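Long-range contacts in glyoxalase 3 (PDB 4LRU), which converts the toxic metabolite methylglyoxal to D-lactate in a single step that needs no glutathione: residues D101-L112 with K131-G141; Y115-T126 with G141-P151. All coordinates share one frame; numbering follows the deposited sequence.

Interaction 1: D101-L112 with K131-G141; sequences DIFFGSAGHGTL and KGGVVSAVCHG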
loop_
_atom_site.group_PDB
_atom_site.type_symbol
_atom_site.label_atom_id
_atom_site.label_comp_id
_atom_site.label_asym_id
_atom_site.label_seq_id
_atom_site.Cartn_x
_atom_site.Cartn_y
_atom_site.Cartn_z
ATOM N N ASP A 101 -12.278 -8.895 -0.401
ATOM C CA ASP A 101 -11.882 -9.764 0.702
ATOM C C ASP A 101 -10.485 -9.482 1.251
ATOM O O ASP A 101 -10.151 -9.940 2.340
ATOM C CB ASP A 101 -11.948 -11.223 0.256
ATOM C CG ASP A 101 -13.360 -11.742 0.158
ATOM O OD1 ASP A 101 -14.308 -11.048 0.596
ATOM O OD2 ASP A 101 -13.540 -12.876 -0.346
ATOM N N ILE A 102 -9.661 -8.795 0.472
ATOM C CA ILE A 102 -8.334 -8.339 0.880
ATOM C C ILE A 102 -8.211 -6.874 0.459
ATOM O O ILE A 102 -8.691 -6.487 -0.624
ATOM C CB ILE A 102 -7.245 -9.170 0.154
ATOM C CG1 ILE A 102 -7.282 -10.611 0.659
ATOM C CG2 ILE A 102 -5.862 -8.558 0.317
ATOM C CD1 ILE A 102 -6.482 -11.584 -0.168
ATOM N N PHE A 103 -7.597 -6.065 1.320
ATOM C CA PHE A 103 -7.219 -4.713 0.973
ATOM C C PHE A 103 -5.706 -4.659 1.022
ATOM O O PHE A 103 -5.103 -5.041 2.021
ATOM C CB PHE A 103 -7.809 -3.710 1.965
ATOM C CG PHE A 103 -7.475 -2.273 1.650
ATOM C CD1 PHE A 103 -6.259 -1.732 2.022
ATOM C CD2 PHE A 103 -8.393 -1.464 0.979
ATOM C CE1 PHE A 103 -5.969 -0.407 1.764
ATOM C CE2 PHE A 103 -8.097 -0.141 0.698
ATOM C CZ PHE A 103 -6.889 0.388 1.085
ATOM N N PHE A 104 -5.091 -4.206 -0.062
ATOM C CA PHE A 104 -3.628 -4.032 -0.096
ATOM C C PHE A 104 -3.261 -2.614 -0.529
ATOM O O PHE A 104 -3.550 -2.209 -1.654
ATOM C CB PHE A 104 -2.997 -5.052 -1.041
ATOM C CG PHE A 104 -1.502 -5.087 -0.978
ATOM C CD1 PHE A 104 -0.743 -4.059 -1.517
ATOM C CD2 PHE A 104 -0.833 -6.156 -0.352
ATOM C CE1 PHE A 104 0.638 -4.084 -1.446
ATOM C CE2 PHE A 104 0.544 -6.165 -0.285
ATOM C CZ PHE A 104 1.281 -5.141 -0.839
ATOM N N GLY A 105 -2.645 -1.863 0.373
ATOM C CA GLY A 105 -2.190 -0.511 0.071
ATOM C C GLY A 105 -0.800 -0.470 -0.528
ATOM O O GLY A 105 0.194 -0.616 0.186
ATOM N N SER A 106 -0.716 -0.317 -1.846
ATOM C CA SER A 106 0.552 0.035 -2.470
ATOM C C SER A 106 0.897 1.443 -2.055
ATOM O O SER A 106 0.042 2.161 -1.552
ATOM C CB SER A 106 0.502 -0.067 -3.997
ATOM O OG SER A 106 -0.233 0.997 -4.616
ATOM N N ALA A 107 2.125 1.861 -2.287
ATOM C CA ALA A 107 2.480 3.195 -1.853
ATOM C C ALA A 107 3.413 3.916 -2.810
ATOM O O ALA A 107 3.117 4.025 -4.004
ATOM C CB ALA A 107 2.992 3.171 -0.423
ATOM N N GLY A 108 4.510 4.450 -2.285
ATOM C CA GLY A 108 5.084 5.668 -2.806
ATOM C C GLY A 108 4.702 6.798 -1.883
ATOM O O GLY A 108 3.666 6.729 -1.230
ATOM N N HIS A 109 5.533 7.832 -1.821
ATOM C CA HIS A 109 5.323 8.917 -0.864
ATOM C C HIS A 109 3.996 9.652 -1.102
ATOM O O HIS A 109 3.486 10.315 -0.206
ATOM C CB HIS A 109 6.483 9.905 -0.913
ATOM C CG HIS A 109 7.703 9.455 -0.165
ATOM N ND1 HIS A 109 8.648 8.612 -0.716
ATOM C CD2 HIS A 109 8.143 9.744 1.085
ATOM C CE1 HIS A 109 9.612 8.400 0.164
ATOM N NE2 HIS A 109 9.333 9.079 1.261
ATOM N N GLY A 110 3.426 9.528 -2.292
ATOM C CA GLY A 110 2.132 10.163 -2.564
ATOM C C GLY A 110 1.090 9.781 -1.520
ATOM O O GLY A 110 0.221 10.592 -1.157
ATOM N N THR A 111 1.151 8.551 -1.020
ATOM C CA THR A 111 0.159 8.084 -0.047
ATOM C C THR A 111 0.081 8.953 1.220
ATOM O O THR A 111 -0.957 8.986 1.883
ATOM C CB THR A 111 0.429 6.640 0.435
ATOM O OG1 THR A 111 1.729 6.571 1.033
ATOM C CG2 THR A 111 0.331 5.657 -0.691
ATOM N N LEU A 112 1.183 9.617 1.575
ATOM C CA LEU A 112 1.221 10.486 2.736
ATOM C C LEU A 112 0.207 11.606 2.606
ATOM O O LEU A 112 -0.261 12.142 3.615
ATOM C CB LEU A 112 2.616 11.088 2.911
ATOM C CG LEU A 112 3.701 10.059 3.247
ATOM C CD1 LEU A 112 5.076 10.670 3.084
ATOM C CD2 LEU A 112 3.528 9.502 4.657
ATOM N N LYS A 131 -15.283 -8.221 8.192
ATOM C CA LYS A 131 -15.894 -9.483 7.774
ATOM C C LYS A 131 -14.915 -10.645 7.769
ATOM O O LYS A 131 -15.250 -11.749 7.335
ATOM C CB LYS A 131 -16.510 -9.333 6.391
ATOM C CG LYS A 131 -15.554 -9.245 5.237
ATOM C CD LYS A 131 -16.395 -9.141 3.976
ATOM C CE LYS A 131 -15.597 -9.421 2.733
ATOM N NZ LYS A 131 -16.448 -9.269 1.520
ATOM N N GLY A 132 -13.737 -10.412 8.332
ATOM C CA GLY A 132 -12.724 -11.454 8.503
ATOM C C GLY A 132 -11.714 -11.561 7.371
ATOM O O GLY A 132 -11.018 -12.584 7.250
ATOM N N GLY A 133 -11.651 -10.540 6.518
ATOM C CA GLY A 133 -10.598 -10.394 5.537
ATOM C C GLY A 133 -9.272 -9.881 6.084
ATOM O O GLY A 133 -9.116 -9.678 7.292
ATOM N N VAL A 134 -8.318 -9.674 5.186
ATOM C CA VAL A 134 -6.985 -9.222 5.563
ATOM C C VAL A 134 -6.771 -7.820 5.001
ATOM O O VAL A 134 -7.044 -7.555 3.819
ATOM C CB VAL A 134 -5.898 -10.210 5.080
ATOM C CG1 VAL A 134 -4.514 -9.575 5.129
ATOM C CG2 VAL A 134 -5.937 -11.471 5.924
ATOM N N VAL A 135 -6.273 -6.931 5.858
ATOM C CA VAL A 135 -5.933 -5.569 5.470
ATOM C C VAL A 135 -4.421 -5.392 5.605
ATOM O O VAL A 135 -3.821 -5.781 6.615
ATOM C CB VAL A 135 -6.656 -4.536 6.356
ATOM C CG1 VAL A 135 -6.216 -3.121 6.002
ATOM C CG2 VAL A 135 -8.162 -4.678 6.215
ATOM N N SER A 136 -3.816 -4.810 4.578
ATOM C CA SER A 136 -2.373 -4.844 4.403
ATOM C C SER A 136 -1.902 -3.603 3.670
ATOM O O SER A 136 -2.665 -2.944 2.963
ATOM C CB SER A 136 -1.963 -6.097 3.654
ATOM O OG SER A 136 -2.501 -6.095 2.347
ATOM N N ALA A 137 -0.629 -3.283 3.845
ATOM C CA ALA A 137 -0.004 -2.199 3.117
ATOM C C ALA A 137 1.505 -2.338 3.186
ATOM O O ALA A 137 2.059 -2.939 4.111
ATOM C CB ALA A 137 -0.439 -0.864 3.697
ATOM N N VAL A 138 2.163 -1.736 2.211
ATOM C CA VAL A 138 3.623 -1.710 2.182
ATOM C C VAL A 138 4.142 -0.273 2.157
ATOM O O VAL A 138 3.506 0.622 1.614
ATOM C CB VAL A 138 4.167 -2.528 0.998
ATOM C CG1 VAL A 138 3.788 -1.910 -0.342
ATOM C CG2 VAL A 138 5.681 -2.689 1.099
ATOM N N CYS A 139 5.309 -0.070 2.772
ATOM C CA CYS A 139 6.084 1.172 2.620
ATOM C C CYS A 139 5.391 2.344 3.327
ATOM O O CYS A 139 5.255 2.304 4.539
ATOM C CB CYS A 139 6.340 1.451 1.147
ATOM S SG CYS A 139 7.585 2.719 0.839
ATOM N N HIS A 140 4.907 3.360 2.606
ATOM C CA HIS A 140 4.061 4.383 3.262
ATOM C C HIS A 140 2.580 4.042 3.255
ATOM O O HIS A 140 1.749 4.794 3.781
ATOM C CB HIS A 140 4.279 5.769 2.650
ATOM C CG HIS A 140 5.663 6.288 2.848
ATOM N ND1 HIS A 140 6.671 6.071 1.934
ATOM C CD2 HIS A 140 6.236 6.918 3.899
ATOM C CE1 HIS A 140 7.797 6.579 2.399
ATOM N NE2 HIS A 140 7.561 7.088 3.593
ATOM N N GLY A 141 2.258 2.906 2.656
ATOM C CA GLY A 141 0.882 2.418 2.598
ATOM C C GLY A 141 0.133 2.428 3.915
ATOM O O GLY A 141 -1.087 2.634 3.926
#
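The backbones of Phe103 and Gly105 hydrogen-bond to Val134, Ser136 and Val138, joining neighbouring parallel strands in the central sheet of the DJ-1/PfpI fold; strand 134-138 runs into the turn that holds Cys139 and His140, and strand 102-105 into a loop that packs against it. Gly105 N donates to Ser136 O at 2.8 Å and Gly105 O accepts from Val138 N at 3.0 Å, both nearly straight. Phe103 O is gripped twice by Ser136, weakly by its N and at 2.8 Å by OG; chi1 of 64° sets that hydroxyl between backbone N and carbonyl carbon, turned back to the neighbouring strand. At the outer end Asp101 OD1 forms a salt bridge with Lys131 NZ. Beyond the strands, Cys139, with phi 71°, follows strand 134-138 as in the nucleophile elbow of this superfamily, within the type II' turn Val138-Gly141. Ala107 CB wedges into that turn, 3.2 Å from Gly141 N. The next turn residue, His140, which like Cys139 is assigned to the active site, meets His109 obliquely, ring planes at 42°. Glu171, also assigned there, bonds both rings through their NE2 atoms, probably fixing their rotation. His140 CE1 lies over one face of His109, 3.1 Å from its NE2.

Interaction 2: Y115-T126 with G141-P151; sequences YPNAKDLQKIAT and GPAIFENLNDP
The contact belongs to the alpha-beta layering of the DJ-1/PfpI fold: the turn before helix 119-130 and the first two turns of that helix pack on the 3-10 segment 141-145 and the chain leaving it, starting at the last residue of the active-site turn. Ile144 fills the middle. Its CD1 methyl sits over one face of the Tyr115 ring, a CH-pi contact 4.2 Å from the centroid, while Gly141 O lies at the ring's edge, in its plane. The same methyl reaches Gln122 CG and Leu121 CB, so it is enclosed by the turn and the helix together. Tyr115 OH extends beyond the contact to a weak hydrogen bond with Ser106 O.

Gln122 carries the main polar link. Its side chain, extended beyond CG (chi2 180°), runs past Ile144 in the opposite direction and brings NE2 to two carbonyls: Ile144 O at 3.0 Å, approached from above the carbonyl plane, and Glu146 O in a weaker, bent bond. One buried amide thus ties down the end of the 3-10 segment and the start of the type II turn Phe145-Leu148. Farther along the helix, Leu148 CD1 touches both Gln122 CB and Thr126 CG2, 3.5 Å from the latter, and Pro151 CD closes against Thr126 CB. At the other end, the Pro116 ring rests on the Glu146 side chain, whose OE2 makes a salt bridge with Lys194. Lys194 also bonds Asn147 OD1, which fits an amide turned so that Asn147 ND2 donates to Pro116 O at 3.0 Å, almost perfectly straight at 178°.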
loop_
_atom_site.group_PDB
_atom_site.type_symbol
_atom_site.label_atom_id
_atom_site.label_comp_id
_atom_site.label_asym_id
_atom_site.label_seq_id
_atom_site.Cartn_x
_atom_site.Cartn_y
_atom_site.Cartn_z
ATOM N N TYR A 115 -3.884 9.107 1.517
ATOM C CA TYR A 115 -4.405 7.943 2.236
ATOM C C TYR A 115 -5.058 8.295 3.594
ATOM O O TYR A 115 -6.075 7.727 3.928
ATOM C CB TYR A 115 -3.345 6.856 2.438
ATOM C CG TYR A 115 -3.181 5.868 1.281
ATOM C CD1 TYR A 115 -3.725 6.103 0.013
ATOM C CD2 TYR A 115 -2.432 4.713 1.463
ATOM C CE1 TYR A 115 -3.543 5.192 -1.020
ATOM C CE2 TYR A 115 -2.244 3.806 0.446
ATOM C CZ TYR A 115 -2.774 4.048 -0.805
ATOM O OH TYR A 115 -2.589 3.141 -1.852
ATOM N N PRO A 116 -4.472 9.228 4.372
ATOM C CA PRO A 116 -5.100 9.522 5.665
ATOM C C PRO A 116 -6.507 10.097 5.616
ATOM O O PRO A 116 -7.215 10.067 6.629
ATOM C CB PRO A 116 -4.136 10.504 6.319
ATOM C CG PRO A 116 -2.805 10.204 5.685
ATOM C CD PRO A 116 -3.142 9.849 4.260
ATOM N N ASN A 117 -6.898 10.654 4.468
ATOM C CA ASN A 117 -8.235 11.223 4.310
ATOM C C ASN A 117 -9.006 10.558 3.189
ATOM O O ASN A 117 -10.046 11.078 2.754
ATOM C CB ASN A 117 -8.151 12.717 4.032
ATOM C CG ASN A 117 -7.438 13.468 5.127
ATOM O OD1 ASN A 117 -6.484 14.206 4.878
ATOM N ND2 ASN A 117 -7.904 13.295 6.346
ATOM N N ALA A 118 -8.507 9.410 2.741
ATOM C CA ALA A 118 -9.125 8.687 1.633
ATOM C C ALA A 118 -10.257 7.826 2.162
ATOM O O ALA A 118 -10.155 6.594 2.224
ATOM C CB ALA A 118 -8.095 7.854 0.893
ATOM N N LYS A 119 -11.377 8.477 2.483
ATOM C CA LYS A 119 -12.406 7.830 3.277
ATOM C C LYS A 119 -13.057 6.662 2.544
ATOM O O LYS A 119 -13.437 5.699 3.176
ATOM C CB LYS A 119 -13.434 8.850 3.758
ATOM C CG LYS A 119 -12.817 9.813 4.770
ATOM C CD LYS A 119 -13.832 10.694 5.462
ATOM C CE LYS A 119 -13.117 11.662 6.393
ATOM N NZ LYS A 119 -12.397 10.957 7.497
ATOM N N ASP A 120 -13.165 6.735 1.222
ATOM C CA ASP A 120 -13.741 5.618 0.460
ATOM C C ASP A 120 -12.831 4.376 0.469
ATOM O O ASP A 120 -13.296 3.254 0.763
ATOM C CB ASP A 120 -14.044 6.043 -0.976
ATOM C CG ASP A 120 -15.177 7.053 -1.058
ATOM O OD1 ASP A 120 -16.219 6.817 -0.400
ATOM O OD2 ASP A 120 -15.043 8.050 -1.812
ATOM N N LEU A 121 -11.549 4.552 0.155
ATOM C CA LEU A 121 -10.586 3.452 0.305
ATOM C C LEU A 121 -10.590 2.931 1.738
ATOM O O LEU A 121 -10.552 1.711 1.968
ATOM C CB LEU A 121 -9.170 3.920 -0.057
ATOM C CG LEU A 121 -8.916 4.079 -1.550
ATOM C CD1 LEU A 121 -7.544 4.655 -1.802
ATOM C CD2 LEU A 121 -9.063 2.733 -2.252
ATOM N N GLN A 122 -10.618 3.846 2.705
ATOM C CA GLN A 122 -10.619 3.443 4.106
ATOM C C GLN A 122 -11.841 2.599 4.449
ATOM O O GLN A 122 -11.744 1.644 5.244
ATOM C CB GLN A 122 -10.511 4.663 5.019
ATOM C CG GLN A 122 -9.110 5.261 5.046
ATOM C CD GLN A 122 -9.014 6.467 5.946
ATOM O OE1 GLN A 122 -9.959 7.256 6.034
ATOM N NE2 GLN A 122 -7.898 6.609 6.647
ATOM N N LYS A 123 -12.987 2.952 3.868
ATOM C CA LYS A 123 -14.222 2.213 4.091
ATOM C C LYS A 123 -14.112 0.805 3.502
ATOM O O LYS A 123 -14.584 -0.159 4.095
ATOM C CB LYS A 123 -15.422 2.957 3.485
ATOM C CG LYS A 123 -16.753 2.232 3.636
ATOM C CD LYS A 123 -17.170 2.167 5.095
ATOM C CE LYS A 123 -18.564 1.589 5.278
ATOM N NZ LYS A 123 -18.873 1.303 6.713
ATOM N N ILE A 124 -13.455 0.678 2.352
ATOM C CA ILE A 124 -13.188 -0.665 1.807
ATOM C C ILE A 124 -12.298 -1.459 2.777
ATOM O O ILE A 124 -12.602 -2.615 3.112
ATOM C CB ILE A 124 -12.581 -0.638 0.395
ATOM C CG1 ILE A 124 -13.498 0.141 -0.550
ATOM C CG2 ILE A 124 -12.329 -2.077 -0.079
ATOM C CD1 ILE A 124 -12.971 0.310 -1.962
ATOM N N ALA A 125 -11.257 -0.822 3.293
ATOM C CA ALA A 125 -10.382 -1.473 4.277
ATOM C C ALA A 125 -11.143 -1.966 5.507
ATOM O O ALA A 125 -10.958 -3.107 5.947
ATOM C CB ALA A 125 -9.271 -0.537 4.696
ATOM N N THR A 126 -11.999 -1.126 6.088
ATOM C CA THR A 126 -12.684 -1.530 7.319
ATOM C C THR A 126 -13.741 -2.596 7.024
ATOM O O THR A 126 -14.021 -3.457 7.872
ATOM C CB THR A 126 -13.324 -0.343 8.085
ATOM O OG1 THR A 126 -14.241 0.370 7.238
ATOM C CG2 THR A 126 -12.255 0.599 8.602
ATOM N N GLY A 141 2.258 2.906 2.656
ATOM C CA GLY A 141 0.882 2.418 2.598
ATOM C C GLY A 141 0.133 2.428 3.915
ATOM O O GLY A 141 -1.087 2.634 3.926
ATOM N N PRO A 142 0.814 2.129 5.034
ATOM C CA PRO A 142 0.122 2.148 6.322
ATOM C C PRO A 142 -0.431 3.508 6.746
ATOM O O PRO A 142 -1.151 3.599 7.742
ATOM C CB PRO A 142 1.183 1.632 7.297
ATOM C CG PRO A 142 1.998 0.715 6.450
ATOM C CD PRO A 142 2.119 1.447 5.144
ATOM N N ALA A 143 -0.126 4.549 5.981
ATOM C CA ALA A 143 -0.827 5.824 6.141
ATOM C C ALA A 143 -2.339 5.653 5.997
ATOM O O ALA A 143 -3.093 6.470 6.510
ATOM C CB ALA A 143 -0.308 6.856 5.152
ATOM N N ILE A 144 -2.776 4.581 5.336
ATOM C CA ILE A 144 -4.204 4.275 5.250
ATOM C C ILE A 144 -4.840 4.090 6.628
ATOM O O ILE A 144 -6.041 4.302 6.812
ATOM C CB ILE A 144 -4.472 3.054 4.343
ATOM C CG1 ILE A 144 -5.928 3.052 3.853
ATOM C CG2 ILE A 144 -4.123 1.763 5.066
ATOM C CD1 ILE A 144 -6.254 4.084 2.799
ATOM N N PHE A 145 -4.038 3.714 7.614
ATOM C CA PHE A 145 -4.561 3.473 8.950
ATOM C C PHE A 145 -4.640 4.748 9.785
ATOM O O PHE A 145 -5.162 4.757 10.902
ATOM C CB PHE A 145 -3.682 2.453 9.694
ATOM C CG PHE A 145 -3.576 1.114 9.009
ATOM C CD1 PHE A 145 -4.703 0.356 8.765
ATOM C CD2 PHE A 145 -2.337 0.605 8.640
ATOM C CE1 PHE A 145 -4.612 -0.885 8.155
ATOM C CE2 PHE A 145 -2.237 -0.622 8.011
ATOM C CZ PHE A 145 -3.376 -1.365 7.762
ATOM N N GLU A 146 -4.070 5.829 9.271
ATOM C CA GLU A 146 -4.129 7.093 9.966
ATOM C C GLU A 146 -5.569 7.624 9.924
ATOM O O GLU A 146 -6.208 7.628 8.876
ATOM C CB GLU A 146 -3.148 8.095 9.335
ATOM C CG GLU A 146 -3.032 9.381 10.126
ATOM C CD GLU A 146 -2.067 10.388 9.528
ATOM O OE1 GLU A 146 -1.141 9.969 8.817
ATOM O OE2 GLU A 146 -2.242 11.602 9.794
ATOM N N ASN A 147 -6.073 8.028 11.084
ATOM C CA ASN A 147 -7.465 8.474 11.243
ATOM C C ASN A 147 -8.506 7.388 11.023
ATOM O O ASN A 147 -9.687 7.692 10.821
ATOM C CB ASN A 147 -7.793 9.647 10.313
ATOM C CG ASN A 147 -6.781 10.764 10.405
ATOM O OD1 ASN A 147 -6.430 11.207 11.499
ATOM N ND2 ASN A 147 -6.321 11.246 9.251
ATOM N N LEU A 148 -8.108 6.122 11.078
ATOM C CA LEU A 148 -9.038 5.052 10.716
ATOM C C LEU A 148 -9.542 4.303 11.939
ATOM O O LEU A 148 -8.810 3.523 12.554
ATOM C CB LEU A 148 -8.406 4.073 9.742
ATOM C CG LEU A 148 -9.353 3.021 9.176
ATOM C CD1 LEU A 148 -10.586 3.679 8.562
ATOM C CD2 LEU A 148 -8.628 2.157 8.172
ATOM N N ASN A 149 -10.802 4.525 12.284
ATOM C CA ASN A 149 -11.391 3.766 13.371
ATOM C C ASN A 149 -12.023 2.489 12.813
ATOM O O ASN A 149 -12.479 2.451 11.665
ATOM C CB ASN A 149 -12.378 4.633 14.140
ATOM C CG ASN A 149 -11.688 5.477 15.206
ATOM O OD1 ASN A 149 -10.461 5.578 15.240
ATOM N ND2 ASN A 149 -12.473 6.097 16.061
ATOM N N ASP A 150 -11.978 1.430 13.601
ATOM C CA ASP A 150 -12.660 0.176 13.258
ATOM C C ASP A 150 -14.091 0.273 13.788
ATOM O O ASP A 150 -14.301 0.495 14.973
ATOM C CB ASP A 150 -11.922 -0.986 13.928
ATOM C CG ASP A 150 -12.493 -2.348 13.560
ATOM O OD1 ASP A 150 -13.578 -2.417 12.943
ATOM O OD2 ASP A 150 -11.828 -3.350 13.910
ATOM N N PRO A 151 -15.095 0.163 12.907
ATOM C CA PRO A 151 -16.467 0.318 13.381
ATOM C C PRO A 151 -16.840 -0.670 14.480
ATOM O O PRO A 151 -17.697 -0.378 15.307
ATOM C CB PRO A 151 -17.300 0.060 12.123
ATOM C CG PRO A 151 -16.413 0.514 11.011
ATOM C CD PRO A 151 -15.011 0.186 11.437
#

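Overall arrangement
Along the chain the segments alternate: strand 102-105 and its loop, the turn and helix 119-130, strand 134-138, then the 3-10 segment 141-145. Interaction 1 joins the two parallel strands near the centre of the molecule; helix 119-130 is the crossover connecting them, and interaction 2 packs it against the chain beyond the second strand. The centres are about 9 Å apart, and Gly141 takes part in both. Phe103, on strand 102-105, also touches Ile124, Ala125 and Ile144, so the sheet and the layer covering it meet directly. The active-site turn holding Cys139 and His140 therefore lies between strand pairing on one side in sequence and helix packing on the other.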